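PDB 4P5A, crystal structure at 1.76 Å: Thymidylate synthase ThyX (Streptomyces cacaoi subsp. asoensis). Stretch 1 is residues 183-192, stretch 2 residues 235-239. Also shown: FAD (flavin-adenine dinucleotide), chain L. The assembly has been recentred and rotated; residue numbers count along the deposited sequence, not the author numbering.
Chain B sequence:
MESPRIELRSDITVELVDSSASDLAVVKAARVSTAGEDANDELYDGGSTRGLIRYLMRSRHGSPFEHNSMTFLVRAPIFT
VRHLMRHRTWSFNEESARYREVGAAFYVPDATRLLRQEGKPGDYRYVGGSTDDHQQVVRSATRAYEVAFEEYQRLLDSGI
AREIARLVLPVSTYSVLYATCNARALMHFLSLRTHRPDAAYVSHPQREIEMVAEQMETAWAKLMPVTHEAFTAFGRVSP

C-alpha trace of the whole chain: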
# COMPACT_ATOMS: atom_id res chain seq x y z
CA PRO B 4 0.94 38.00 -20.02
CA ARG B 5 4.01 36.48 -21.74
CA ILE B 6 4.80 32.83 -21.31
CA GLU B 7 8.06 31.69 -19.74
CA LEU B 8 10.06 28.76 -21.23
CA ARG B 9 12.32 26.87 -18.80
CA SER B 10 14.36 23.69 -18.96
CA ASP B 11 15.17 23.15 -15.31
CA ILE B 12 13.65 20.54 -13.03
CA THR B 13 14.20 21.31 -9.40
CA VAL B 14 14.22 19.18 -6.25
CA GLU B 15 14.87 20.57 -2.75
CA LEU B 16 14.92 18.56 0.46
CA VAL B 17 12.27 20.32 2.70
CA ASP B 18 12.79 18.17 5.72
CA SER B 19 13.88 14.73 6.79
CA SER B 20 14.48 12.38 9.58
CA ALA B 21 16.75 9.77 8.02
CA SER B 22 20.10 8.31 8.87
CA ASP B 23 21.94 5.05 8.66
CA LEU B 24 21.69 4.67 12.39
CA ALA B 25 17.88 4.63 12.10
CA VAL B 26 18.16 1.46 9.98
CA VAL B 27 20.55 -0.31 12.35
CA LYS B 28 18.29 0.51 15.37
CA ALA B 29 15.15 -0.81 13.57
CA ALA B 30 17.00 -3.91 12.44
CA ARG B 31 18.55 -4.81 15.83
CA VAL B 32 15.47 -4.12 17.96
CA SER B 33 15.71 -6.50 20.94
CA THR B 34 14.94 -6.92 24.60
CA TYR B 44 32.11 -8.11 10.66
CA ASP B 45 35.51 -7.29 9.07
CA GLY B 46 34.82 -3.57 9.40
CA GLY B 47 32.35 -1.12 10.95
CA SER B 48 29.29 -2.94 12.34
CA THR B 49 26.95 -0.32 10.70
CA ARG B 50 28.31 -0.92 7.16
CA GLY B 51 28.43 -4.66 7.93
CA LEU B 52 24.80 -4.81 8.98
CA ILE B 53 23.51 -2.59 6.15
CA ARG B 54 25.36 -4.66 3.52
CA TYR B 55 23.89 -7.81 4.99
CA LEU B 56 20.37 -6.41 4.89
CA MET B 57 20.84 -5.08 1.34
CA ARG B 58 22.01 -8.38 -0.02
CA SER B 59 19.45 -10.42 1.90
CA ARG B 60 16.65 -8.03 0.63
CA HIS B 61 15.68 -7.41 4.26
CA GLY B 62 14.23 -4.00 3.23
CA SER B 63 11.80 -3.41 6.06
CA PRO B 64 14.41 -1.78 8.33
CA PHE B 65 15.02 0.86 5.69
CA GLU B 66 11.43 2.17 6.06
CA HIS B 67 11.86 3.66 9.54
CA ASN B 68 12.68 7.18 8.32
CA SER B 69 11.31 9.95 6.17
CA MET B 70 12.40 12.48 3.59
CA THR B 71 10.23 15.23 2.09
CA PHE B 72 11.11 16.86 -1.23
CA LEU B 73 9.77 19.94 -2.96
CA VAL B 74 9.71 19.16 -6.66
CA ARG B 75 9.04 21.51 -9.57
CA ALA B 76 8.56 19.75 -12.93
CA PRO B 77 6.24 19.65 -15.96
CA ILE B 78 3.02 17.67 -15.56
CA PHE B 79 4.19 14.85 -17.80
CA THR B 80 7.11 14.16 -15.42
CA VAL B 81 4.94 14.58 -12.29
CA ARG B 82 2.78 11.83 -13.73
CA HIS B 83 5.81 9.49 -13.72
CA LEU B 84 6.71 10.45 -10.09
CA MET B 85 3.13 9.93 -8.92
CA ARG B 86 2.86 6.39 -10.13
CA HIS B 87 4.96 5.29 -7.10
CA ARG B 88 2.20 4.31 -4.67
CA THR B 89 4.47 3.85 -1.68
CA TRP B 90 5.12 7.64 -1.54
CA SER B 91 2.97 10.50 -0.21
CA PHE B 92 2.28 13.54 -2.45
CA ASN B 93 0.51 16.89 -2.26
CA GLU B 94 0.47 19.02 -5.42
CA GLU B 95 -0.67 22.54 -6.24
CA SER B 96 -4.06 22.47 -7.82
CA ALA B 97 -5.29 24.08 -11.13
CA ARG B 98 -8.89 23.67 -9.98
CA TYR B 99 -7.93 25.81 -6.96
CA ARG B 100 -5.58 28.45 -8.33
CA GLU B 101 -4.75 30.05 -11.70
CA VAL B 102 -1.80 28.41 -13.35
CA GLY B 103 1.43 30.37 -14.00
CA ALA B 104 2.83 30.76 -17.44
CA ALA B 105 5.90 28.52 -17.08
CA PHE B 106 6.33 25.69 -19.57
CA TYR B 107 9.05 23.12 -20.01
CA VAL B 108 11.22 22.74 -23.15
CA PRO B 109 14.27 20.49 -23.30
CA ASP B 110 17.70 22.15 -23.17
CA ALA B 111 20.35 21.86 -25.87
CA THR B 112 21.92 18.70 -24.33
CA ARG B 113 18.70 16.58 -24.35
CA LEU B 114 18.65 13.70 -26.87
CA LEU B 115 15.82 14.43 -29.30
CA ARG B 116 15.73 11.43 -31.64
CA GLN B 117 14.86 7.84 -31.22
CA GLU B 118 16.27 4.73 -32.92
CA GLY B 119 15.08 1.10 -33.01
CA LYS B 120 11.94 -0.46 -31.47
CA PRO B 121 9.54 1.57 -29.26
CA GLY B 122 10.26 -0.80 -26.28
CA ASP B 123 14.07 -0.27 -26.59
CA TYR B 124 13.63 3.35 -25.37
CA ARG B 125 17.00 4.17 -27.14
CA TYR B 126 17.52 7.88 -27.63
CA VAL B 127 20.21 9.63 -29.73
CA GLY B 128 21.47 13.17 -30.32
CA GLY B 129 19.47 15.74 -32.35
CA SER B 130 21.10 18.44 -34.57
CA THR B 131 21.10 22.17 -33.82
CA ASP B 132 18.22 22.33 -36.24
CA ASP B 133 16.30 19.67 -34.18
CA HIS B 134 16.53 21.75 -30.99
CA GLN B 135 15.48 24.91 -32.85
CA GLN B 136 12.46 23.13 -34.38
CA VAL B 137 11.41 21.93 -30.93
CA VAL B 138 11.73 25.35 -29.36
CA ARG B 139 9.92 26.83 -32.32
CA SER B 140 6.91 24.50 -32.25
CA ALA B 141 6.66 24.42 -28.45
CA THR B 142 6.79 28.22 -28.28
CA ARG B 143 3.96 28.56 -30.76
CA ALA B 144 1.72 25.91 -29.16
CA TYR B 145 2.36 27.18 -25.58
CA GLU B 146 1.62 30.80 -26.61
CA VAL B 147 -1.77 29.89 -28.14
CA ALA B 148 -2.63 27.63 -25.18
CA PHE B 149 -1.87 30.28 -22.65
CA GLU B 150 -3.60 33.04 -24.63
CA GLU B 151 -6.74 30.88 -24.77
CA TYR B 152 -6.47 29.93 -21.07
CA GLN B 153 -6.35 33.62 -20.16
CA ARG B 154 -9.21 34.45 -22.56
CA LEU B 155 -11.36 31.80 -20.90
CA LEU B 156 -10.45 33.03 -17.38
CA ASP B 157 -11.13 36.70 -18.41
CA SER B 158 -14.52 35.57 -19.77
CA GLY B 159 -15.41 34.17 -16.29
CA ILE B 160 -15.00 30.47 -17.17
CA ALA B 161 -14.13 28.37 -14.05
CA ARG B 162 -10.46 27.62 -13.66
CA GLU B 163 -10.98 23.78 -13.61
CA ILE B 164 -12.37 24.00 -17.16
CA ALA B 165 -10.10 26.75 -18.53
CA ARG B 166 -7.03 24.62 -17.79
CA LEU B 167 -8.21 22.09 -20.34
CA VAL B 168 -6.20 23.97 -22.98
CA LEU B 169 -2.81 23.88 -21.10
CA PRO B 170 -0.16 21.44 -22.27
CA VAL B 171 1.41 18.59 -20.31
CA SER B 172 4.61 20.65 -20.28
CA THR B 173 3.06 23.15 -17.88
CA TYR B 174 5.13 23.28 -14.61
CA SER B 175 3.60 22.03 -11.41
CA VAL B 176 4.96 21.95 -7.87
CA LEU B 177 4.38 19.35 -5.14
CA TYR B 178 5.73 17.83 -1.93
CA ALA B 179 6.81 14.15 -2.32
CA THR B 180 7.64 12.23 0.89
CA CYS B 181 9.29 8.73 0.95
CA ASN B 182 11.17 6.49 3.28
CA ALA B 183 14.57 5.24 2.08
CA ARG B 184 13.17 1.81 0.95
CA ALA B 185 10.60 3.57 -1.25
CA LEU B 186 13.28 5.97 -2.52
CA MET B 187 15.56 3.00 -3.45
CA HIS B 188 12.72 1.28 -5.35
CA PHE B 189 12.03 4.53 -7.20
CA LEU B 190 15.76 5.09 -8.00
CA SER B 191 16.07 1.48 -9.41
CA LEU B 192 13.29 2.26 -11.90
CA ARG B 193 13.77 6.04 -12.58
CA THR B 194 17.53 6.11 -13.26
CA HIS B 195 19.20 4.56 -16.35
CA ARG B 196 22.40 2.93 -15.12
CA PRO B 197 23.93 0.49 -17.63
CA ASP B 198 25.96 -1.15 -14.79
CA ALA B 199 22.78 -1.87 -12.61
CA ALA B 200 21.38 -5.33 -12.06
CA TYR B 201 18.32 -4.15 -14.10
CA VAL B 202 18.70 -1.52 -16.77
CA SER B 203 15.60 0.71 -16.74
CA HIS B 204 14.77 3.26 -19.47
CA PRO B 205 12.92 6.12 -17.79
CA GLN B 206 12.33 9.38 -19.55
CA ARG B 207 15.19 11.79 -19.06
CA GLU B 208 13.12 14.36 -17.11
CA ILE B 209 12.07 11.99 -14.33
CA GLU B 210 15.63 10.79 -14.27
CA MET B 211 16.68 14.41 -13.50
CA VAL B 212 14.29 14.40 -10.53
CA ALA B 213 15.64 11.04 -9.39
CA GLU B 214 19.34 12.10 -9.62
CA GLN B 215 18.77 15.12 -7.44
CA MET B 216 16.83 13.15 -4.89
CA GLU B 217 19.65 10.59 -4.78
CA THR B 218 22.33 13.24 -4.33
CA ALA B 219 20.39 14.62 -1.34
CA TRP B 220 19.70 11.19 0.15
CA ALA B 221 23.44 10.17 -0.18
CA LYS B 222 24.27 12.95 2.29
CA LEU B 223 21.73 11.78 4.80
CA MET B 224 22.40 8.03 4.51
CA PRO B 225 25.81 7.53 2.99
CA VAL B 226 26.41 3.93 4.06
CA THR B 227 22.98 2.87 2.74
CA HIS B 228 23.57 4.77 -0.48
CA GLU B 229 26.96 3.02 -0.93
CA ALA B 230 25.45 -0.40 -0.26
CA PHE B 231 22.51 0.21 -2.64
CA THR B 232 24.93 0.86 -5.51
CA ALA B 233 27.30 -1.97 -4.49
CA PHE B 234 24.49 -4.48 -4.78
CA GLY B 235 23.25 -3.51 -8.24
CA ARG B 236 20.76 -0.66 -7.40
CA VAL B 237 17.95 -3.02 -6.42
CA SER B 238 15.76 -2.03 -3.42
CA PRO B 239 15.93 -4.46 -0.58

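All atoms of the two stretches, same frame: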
# COMPACT_ATOMS: atom_id res chain seq x y z
N ALA B 183 13.43 5.57 2.95
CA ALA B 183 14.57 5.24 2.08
C ALA B 183 14.32 3.98 1.24
O ALA B 183 14.85 3.84 0.13
CB ALA B 183 15.82 4.96 2.99
N ARG B 184 13.48 3.03 1.73
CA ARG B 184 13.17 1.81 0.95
C ARG B 184 12.38 2.23 -0.30
O ARG B 184 12.68 1.75 -1.43
CB ARG B 184 12.41 0.82 1.84
CG ARG B 184 12.47 -0.59 1.12
CD ARG B 184 11.40 -1.49 1.78
NE ARG B 184 11.65 -2.87 1.31
CZ ARG B 184 10.91 -3.90 1.78
NH1 ARG B 184 11.23 -5.18 1.37
NH2 ARG B 184 9.91 -3.68 2.65
N ALA B 185 11.41 3.10 -0.12
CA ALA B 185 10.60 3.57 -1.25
C ALA B 185 11.47 4.39 -2.19
O ALA B 185 11.27 4.32 -3.38
CB ALA B 185 9.45 4.42 -0.71
N LEU B 186 12.38 5.20 -1.67
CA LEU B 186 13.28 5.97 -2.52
C LEU B 186 14.17 4.98 -3.31
O LEU B 186 14.32 5.22 -4.54
CB LEU B 186 14.19 6.92 -1.67
CG LEU B 186 15.13 7.78 -2.56
CD1 LEU B 186 14.37 8.65 -3.58
CD2 LEU B 186 15.91 8.65 -1.60
N MET B 187 14.70 3.94 -2.68
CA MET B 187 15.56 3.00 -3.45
C MET B 187 14.76 2.31 -4.55
O MET B 187 15.31 2.10 -5.66
CB MET B 187 16.25 1.95 -2.47
CG MET B 187 17.42 2.64 -1.76
SD MET B 187 18.24 1.41 -0.74
CE MET B 187 17.16 1.28 0.76
N HIS B 188 13.52 1.98 -4.27
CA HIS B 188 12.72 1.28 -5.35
C HIS B 188 12.48 2.25 -6.49
O HIS B 188 12.61 1.89 -7.68
CB HIS B 188 11.42 0.78 -4.71
CG HIS B 188 10.60 -0.07 -5.64
ND1 HIS B 188 10.68 -1.44 -5.64
CD2 HIS B 188 9.72 0.28 -6.61
CE1 HIS B 188 9.86 -1.92 -6.56
NE2 HIS B 188 9.32 -0.90 -7.22
N PHE B 189 12.25 3.53 -6.16
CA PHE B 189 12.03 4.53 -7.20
C PHE B 189 13.34 4.77 -7.99
O PHE B 189 13.30 4.81 -9.22
CB PHE B 189 11.61 5.80 -6.50
CG PHE B 189 11.64 7.04 -7.34
CD1 PHE B 189 12.73 7.92 -7.31
CD2 PHE B 189 10.52 7.39 -8.14
CE1 PHE B 189 12.73 9.12 -8.09
CE2 PHE B 189 10.52 8.66 -8.87
CZ PHE B 189 11.67 9.48 -8.85
N LEU B 190 14.48 4.79 -7.30
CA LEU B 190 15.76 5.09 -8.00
C LEU B 190 16.06 3.90 -8.94
O LEU B 190 16.63 4.13 -10.01
CB LEU B 190 16.93 5.27 -7.02
CG LEU B 190 16.79 6.59 -6.17
CD1 LEU B 190 17.89 6.61 -5.21
CD2 LEU B 190 16.87 7.86 -7.07
N SER B 191 15.76 2.67 -8.54
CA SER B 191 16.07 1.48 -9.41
C SER B 191 15.30 1.61 -10.68
O SER B 191 15.78 1.20 -11.73
CB SER B 191 15.67 0.20 -8.70
OG SER B 191 16.10 -0.94 -9.42
N LEU B 192 14.14 2.22 -10.64
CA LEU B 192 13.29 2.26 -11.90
C LEU B 192 13.49 3.59 -12.69
O LEU B 192 13.30 3.63 -13.90
CB LEU B 192 11.79 2.19 -11.51
CG LEU B 192 11.36 0.83 -11.04
CD1 LEU B 192 9.89 1.01 -10.30
CD2 LEU B 192 11.31 -0.16 -12.25
N GLY B 235 23.89 -3.50 -6.92
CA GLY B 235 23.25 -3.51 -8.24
C GLY B 235 22.05 -2.58 -8.35
O GLY B 235 21.34 -2.67 -9.32
N ARG B 236 21.83 -1.74 -7.32
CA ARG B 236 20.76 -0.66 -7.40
C ARG B 236 19.38 -1.27 -7.43
O ARG B 236 18.49 -0.76 -8.18
CB ARG B 236 20.96 0.33 -8.56
CG ARG B 236 22.33 1.10 -8.43
CD ARG B 236 22.54 2.12 -9.58
NE ARG B 236 21.52 3.17 -9.66
CZ ARG B 236 21.50 4.25 -8.87
NH1 ARG B 236 22.43 4.45 -7.88
NH2 ARG B 236 20.56 5.11 -9.07
N VAL B 237 19.22 -2.30 -6.60
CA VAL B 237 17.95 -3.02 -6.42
C VAL B 237 17.48 -2.71 -5.00
O VAL B 237 18.29 -2.81 -4.07
CB VAL B 237 18.15 -4.55 -6.56
CG1 VAL B 237 16.82 -5.21 -6.36
CG2 VAL B 237 18.69 -4.85 -7.96
N SER B 238 16.24 -2.26 -4.80
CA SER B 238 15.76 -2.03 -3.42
C SER B 238 15.69 -3.32 -2.69
O SER B 238 15.19 -4.33 -3.26
CB SER B 238 14.32 -1.40 -3.50
OG SER B 238 13.93 -0.97 -2.21
N PRO B 239 16.08 -3.32 -1.42
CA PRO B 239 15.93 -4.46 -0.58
C PRO B 239 14.41 -4.58 -0.23
O PRO B 239 13.62 -3.59 -0.41
CB PRO B 239 16.78 -4.09 0.66
CG PRO B 239 16.66 -2.53 0.75
CD PRO B 239 16.63 -2.11 -0.74
OXT PRO B 239 13.99 -5.66 0.23
PA FAD L . 5.10 -6.40 1.29
O1A FAD L . 4.18 -7.15 0.55
O2A FAD L . 4.59 -5.81 2.54
O5B FAD L . 5.51 -5.18 0.32
C5B FAD L . 5.84 -5.45 -0.95
C4B FAD L . 6.87 -4.38 -1.50
O4B FAD L . 6.00 -3.22 -1.54
C3B FAD L . 8.03 -4.00 -0.59
O3B FAD L . 9.06 -4.91 -0.98
C2B FAD L . 8.34 -2.58 -1.00
O2B FAD L . 9.01 -2.53 -2.31
C1B FAD L . 6.91 -2.08 -1.13
N9A FAD L . 6.35 -1.49 0.12
C8A FAD L . 5.17 -1.83 0.73
N7A FAD L . 4.98 -0.94 1.77
C5A FAD L . 6.03 -0.07 1.81
C6A FAD L . 6.34 0.98 2.66
N6A FAD L . 5.52 1.39 3.63
N1A FAD L . 7.49 1.68 2.42
C2A FAD L . 8.28 1.34 1.40
N3A FAD L . 7.98 0.31 0.54
C4A FAD L . 6.87 -0.43 0.75
N1 FAD L . 10.38 -9.17 9.93
C2 FAD L . 10.64 -8.71 11.14
O2 FAD L . 9.89 -7.88 11.68
N3 FAD L . 11.80 -9.11 11.82
C4 FAD L . 12.71 -9.96 11.26
O4 FAD L . 13.75 -10.28 11.89
C4X FAD L . 12.45 -10.47 9.95
N5 FAD L . 13.34 -11.31 9.34
C5X FAD L . 12.96 -11.92 8.14
C6 FAD L . 13.76 -12.96 7.55
C7 FAD L . 13.29 -13.55 6.36
C7M FAD L . 14.24 -14.66 5.76
C8 FAD L . 12.09 -13.20 5.72
C8M FAD L . 11.53 -13.76 4.38
C9 FAD L . 11.32 -12.20 6.32
C9A FAD L . 11.76 -11.56 7.47
N10 FAD L . 10.91 -10.59 8.08
C10 FAD L . 11.27 -10.08 9.29
C1' FAD L . 9.68 -10.09 7.42
C2' FAD L . 10.14 -9.00 6.36
O2' FAD L . 10.76 -7.83 6.98
C3' FAD L . 8.92 -8.49 5.60
O3' FAD L . 7.95 -8.02 6.54
C4' FAD L . 8.27 -9.61 4.74
O4' FAD L . 9.28 -10.32 4.08
C5' FAD L . 7.36 -9.01 3.69
O5' FAD L . 8.24 -8.37 2.68
P FAD L . 7.83 -6.95 2.05
O1P FAD L . 7.75 -5.90 3.07
O2P FAD L . 8.95 -6.73 1.05
O3P FAD L . 6.43 -7.27 1.38

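The contact docks the C-terminal tail of the chain along one side of a helix, and its polar centre is Arg184. Its side chain is extended, with chi1, chi2 and chi3 all t, and although its CA-to-CB bond points sideways to the tail, the straight chain carries the guanidinium to the terminal carboxylate of Pro239. Arg184 NE donates to Pro239 O at 2.7 Å with a nearly linear 170° angle, and Arg184 NH1 donates to Pro239 OXT at 3.0 Å, a hydrogen bond that is also a salt bridge. The group also serves the cofactor: Arg184 NH1 donates to FAD O2P at 2.8 Å and Arg184 NH2 to FAD O1P at 3.1 Å, and NH2 has a further partner elsewhere in the structure. One buried arginine thus ties the chain terminus to the FAD phosphate, its positive charge set between two anionic partners. The rule to read here is that a buried guanidinium is paid for at all three nitrogens.

The CA-to-CB bond of Ser238 points toward the helix, and its backbone makes the closest CA approach, 4.9 Å from His188 CA to Ser238 CA. Ser238 OG lies 3.1 Å from Arg184 O and 3.2 Å from Pro239 O; the hydroxyl has one proton, and the geometry does not settle which carbonyl takes it. Arg184 O is not left idle in any case, since it accepts the helical bond from His188 N at 3.0 Å. The small side chain lets tail and helix pack tightly: Ser238 CB sits 3.6 Å from His188 N and 3.8 Å from His188 CB, at the edge of the imidazole ring.

One turn beyond Met187, Ser191 makes the second polar anchor. Ser191 OG donates to Arg236 O at 2.7 Å, satisfying a carbonyl of a tail that has no regular secondary structure to do so. Ser191 N meanwhile bonds to Met187 O at 3.0 Å, so the backbone NH stays paired within the helix while the hydroxyl serves the tail and a partner elsewhere in the structure.

The one apolar side-chain pair is Met187 with Pro239. The CA-to-CB bonds of Met187 and Leu190 point toward the tail. The flexible chain of Met187, m, t, m, brings Met187 CE to 3.7 Å from Pro239 CD, filling space against the proline ring. Leu190 instead sets a nonpolar chain beside a guanidinium, with Leu190 CB 4.2 Å from Arg236 NH2. That arginine lies against part of the leucine while its NH1 is hydrogen-bonded elsewhere in the structure and its NH2 to a residue flanking one of the stretches. In all, 406 Å² is buried, both sides summed.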